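Local coordinates for PrgZ (Enterococcus faecalis, PDB 4FAJ), which acts as a membrane-anchored extracellular pheromone receptor, a peptide-binding protein of the family that generally serves peptide uptake across the membrane, at residues Asp270-Gln275 / Tyr555-Met560. Sequence-based numbering, arbitrary orientation.
Sequences DKINFQ and YDYKKM
Ile272 and Phe274, neighbours on the same face of strand 271-276, meet Tyr557 and Met560 in a buried contact of carbon, sulfur and the tyrosine hydroxyl oxygen, without a hydrogen bond between the segments. CD1 of Ile272 lies 3.6 Å from Tyr557 CB and 3.9 Å from Met560 SD. Isoleucine suits a strand, being beta-branched, and its longer branch sets one methyl against both partners. Met560 reaches it as an unbranched, fully extended chain, CG anti to the backbone N (chi1 178°), which carries the sulfur out to the strand.

The Phe274 and Tyr557 rings meet obliquely, their planes inclined at 53° and centroids 5.7 Å apart. The rim of Phe274 does the touching: Tyr557 CE2 lies near the plane of the phenylalanine ring, 3.7 Å from its CZ. Being flat, Phe274 can also meet the ring of Trp253 nearly parallel, while the long, rigid tyrosine ring reaches from turn to strand.

Polar bonds instead shape the 555-560 segment. Asp556 OD1 accepts from Lys558 N at 3.0 Å, reached from above the carboxylate plane, and so closes an Asx turn; its OD2 forms a salt bridge with Arg96. The type I turn from Tyr557 to Met560 follows, closed by Met560 N to Tyr557 O (3.0 Å), and brings Tyr557 and Met560 toward the strand while Lys558 points away, its NZ bonding the zinc ligand Asp263.

Leu64 and Ala62 of strand 61-66 also touch Tyr557 and Met560 respectively. The arrangement is a C-terminal turn packed on one face of a mixed four-stranded sheet, joining sequence-distant parts of this solute-binding protein family 5 fold.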
loop_
_atom_site.group_PDB
_atom_site.type_symbol
_atom_site.label_atom_id
_atom_site.label_comp_id
_atom_site.label_asym_id
_atom_site.label_seq_id
_atom_site.Cartn_x
_atom_site.Cartn_y
_atom_site.Cartn_z
ATOM N N ASP A 270 -9.632 -5.554 -25.080
ATOM C CA ASP A 270 -8.593 -6.221 -25.865
ATOM C C ASP A 270 -7.225 -5.876 -25.303
ATOM O O ASP A 270 -6.354 -6.732 -25.179
ATOM C CB ASP A 270 -8.642 -5.763 -27.319
ATOM C CG ASP A 270 -9.929 -6.176 -28.035
ATOM O OD1 ASP A 270 -10.610 -7.134 -27.608
ATOM O OD2 ASP A 270 -10.254 -5.524 -29.046
ATOM N N LYS A 271 -7.032 -4.602 -24.991
ATOM C CA LYS A 271 -5.824 -4.166 -24.306
ATOM C C LYS A 271 -6.019 -2.833 -23.615
ATOM O O LYS A 271 -6.894 -2.032 -23.977
ATOM C CB LYS A 271 -4.615 -4.101 -25.245
ATOM C CG LYS A 271 -4.838 -3.350 -26.524
ATOM C CD LYS A 271 -3.504 -3.077 -27.274
ATOM C CE LYS A 271 -3.051 -1.627 -27.064
ATOM N NZ LYS A 271 -1.614 -1.345 -27.416
ATOM N N ILE A 272 -5.189 -2.627 -22.602
ATOM C CA ILE A 272 -5.151 -1.399 -21.847
ATOM C C ILE A 272 -3.694 -0.965 -21.792
ATOM O O ILE A 272 -2.826 -1.761 -21.427
ATOM C CB ILE A 272 -5.709 -1.592 -20.414
ATOM C CG1 ILE A 272 -7.008 -2.399 -20.433
ATOM C CG2 ILE A 272 -5.910 -0.244 -19.742
ATOM C CD1 ILE A 272 -7.563 -2.715 -19.050
ATOM N N ASN A 273 -3.440 0.275 -22.195
ATOM C CA ASN A 273 -2.114 0.896 -22.128
ATOM C C ASN A 273 -1.994 1.743 -20.870
ATOM O O ASN A 273 -2.989 2.264 -20.372
ATOM C CB ASN A 273 -1.879 1.770 -23.368
ATOM C CG ASN A 273 -2.082 1.011 -24.667
ATOM O OD1 ASN A 273 -3.004 1.304 -25.445
ATOM N ND2 ASN A 273 -1.248 0.017 -24.895
ATOM N N PHE A 274 -0.780 1.866 -20.332
ATOM C CA PHE A 274 -0.546 2.710 -19.159
ATOM C C PHE A 274 0.593 3.686 -19.438
ATOM O O PHE A 274 1.567 3.323 -20.099
ATOM C CB PHE A 274 -0.234 1.859 -17.932
ATOM C CG PHE A 274 -1.381 0.981 -17.513
ATOM C CD1 PHE A 274 -2.280 1.403 -16.541
ATOM C CD2 PHE A 274 -1.582 -0.251 -18.121
ATOM C CE1 PHE A 274 -3.355 0.607 -16.168
ATOM C CE2 PHE A 274 -2.655 -1.057 -17.748
ATOM C CZ PHE A 274 -3.549 -0.613 -16.770
ATOM N N GLN A 275 0.446 4.915 -18.938
ATOM C CA GLN A 275 1.442 5.969 -19.074
ATOM C C GLN A 275 1.671 6.630 -17.719
ATOM O O GLN A 275 0.719 7.065 -17.082
ATOM C CB GLN A 275 0.954 7.017 -20.078
ATOM C CG GLN A 275 1.746 8.320 -20.067
ATOM C CD GLN A 275 3.116 8.164 -20.669
ATOM O OE1 GLN A 275 3.244 7.828 -21.841
ATOM N NE2 GLN A 275 4.157 8.402 -19.866
ATOM N N TYR A 555 -7.348 -0.447 -8.504
ATOM C CA TYR A 555 -8.205 -0.610 -9.690
ATOM C C TYR A 555 -8.316 -2.060 -10.128
ATOM O O TYR A 555 -7.324 -2.784 -10.137
ATOM C CB TYR A 555 -7.698 0.242 -10.866
ATOM C CG TYR A 555 -7.808 1.732 -10.635
ATOM C CD1 TYR A 555 -9.047 2.359 -10.641
ATOM C CD2 TYR A 555 -6.676 2.514 -10.393
ATOM C CE1 TYR A 555 -9.170 3.718 -10.419
ATOM C CE2 TYR A 555 -6.788 3.897 -10.179
ATOM C CZ TYR A 555 -8.046 4.481 -10.190
ATOM O OH TYR A 555 -8.209 5.832 -9.987
ATOM N N ASP A 556 -9.536 -2.465 -10.480
ATOM C CA ASP A 556 -9.797 -3.750 -11.112
ATOM C C ASP A 556 -10.473 -3.489 -12.459
ATOM O O ASP A 556 -11.614 -3.015 -12.525
ATOM C CB ASP A 556 -10.687 -4.625 -10.225
ATOM C CG ASP A 556 -10.867 -6.037 -10.777
ATOM O OD1 ASP A 556 -10.362 -6.323 -11.883
ATOM O OD2 ASP A 556 -11.494 -6.869 -10.085
ATOM N N TYR A 557 -9.744 -3.786 -13.525
ATOM C CA TYR A 557 -10.204 -3.532 -14.886
ATOM C C TYR A 557 -10.863 -4.753 -15.546
ATOM O O TYR A 557 -11.206 -4.710 -16.728
ATOM C CB TYR A 557 -9.015 -3.098 -15.732
ATOM C CG TYR A 557 -8.259 -1.913 -15.169
ATOM C CD1 TYR A 557 -8.871 -0.685 -15.023
ATOM C CD2 TYR A 557 -6.918 -2.024 -14.800
ATOM C CE1 TYR A 557 -8.174 0.416 -14.518
ATOM C CE2 TYR A 557 -6.223 -0.947 -14.299
ATOM C CZ TYR A 557 -6.852 0.280 -14.171
ATOM O OH TYR A 557 -6.157 1.358 -13.669
ATOM N N LYS A 558 -11.042 -5.834 -14.787
ATOM C CA LYS A 558 -11.522 -7.099 -15.334
ATOM C C LYS A 558 -12.755 -6.935 -16.235
ATOM O O LYS A 558 -12.796 -7.474 -17.334
ATOM C CB LYS A 558 -11.844 -8.089 -14.205
ATOM C CG LYS A 558 -12.522 -9.389 -14.680
ATOM C CD LYS A 558 -12.661 -10.399 -13.530
ATOM C CE LYS A 558 -13.571 -11.539 -13.919
ATOM N NZ LYS A 558 -13.823 -12.453 -12.776
ATOM N N LYS A 559 -13.753 -6.205 -15.751
ATOM C CA LYS A 559 -15.029 -6.084 -16.450
ATOM C C LYS A 559 -15.165 -4.735 -17.166
ATOM O O LYS A 559 -16.249 -4.379 -17.638
ATOM C CB LYS A 559 -16.190 -6.309 -15.477
ATOM C CG LYS A 559 -16.290 -7.736 -14.947
ATOM C CD LYS A 559 -17.564 -7.921 -14.104
ATOM C CE LYS A 559 -17.517 -9.171 -13.209
ATOM N NZ LYS A 559 -18.296 -10.323 -13.758
ATOM N N MET A 560 -14.054 -4.008 -17.280
ATOM C CA MET A 560 -14.014 -2.724 -17.984
ATOM C C MET A 560 -14.509 -2.870 -19.422
ATOM O O MET A 560 -14.233 -3.879 -20.069
ATOM C CB MET A 560 -12.578 -2.188 -17.989
ATOM C CG MET A 560 -12.347 -0.874 -18.718
ATOM S SD MET A 560 -10.613 -0.374 -18.575
ATOM C CE MET A 560 -10.648 1.168 -19.481
#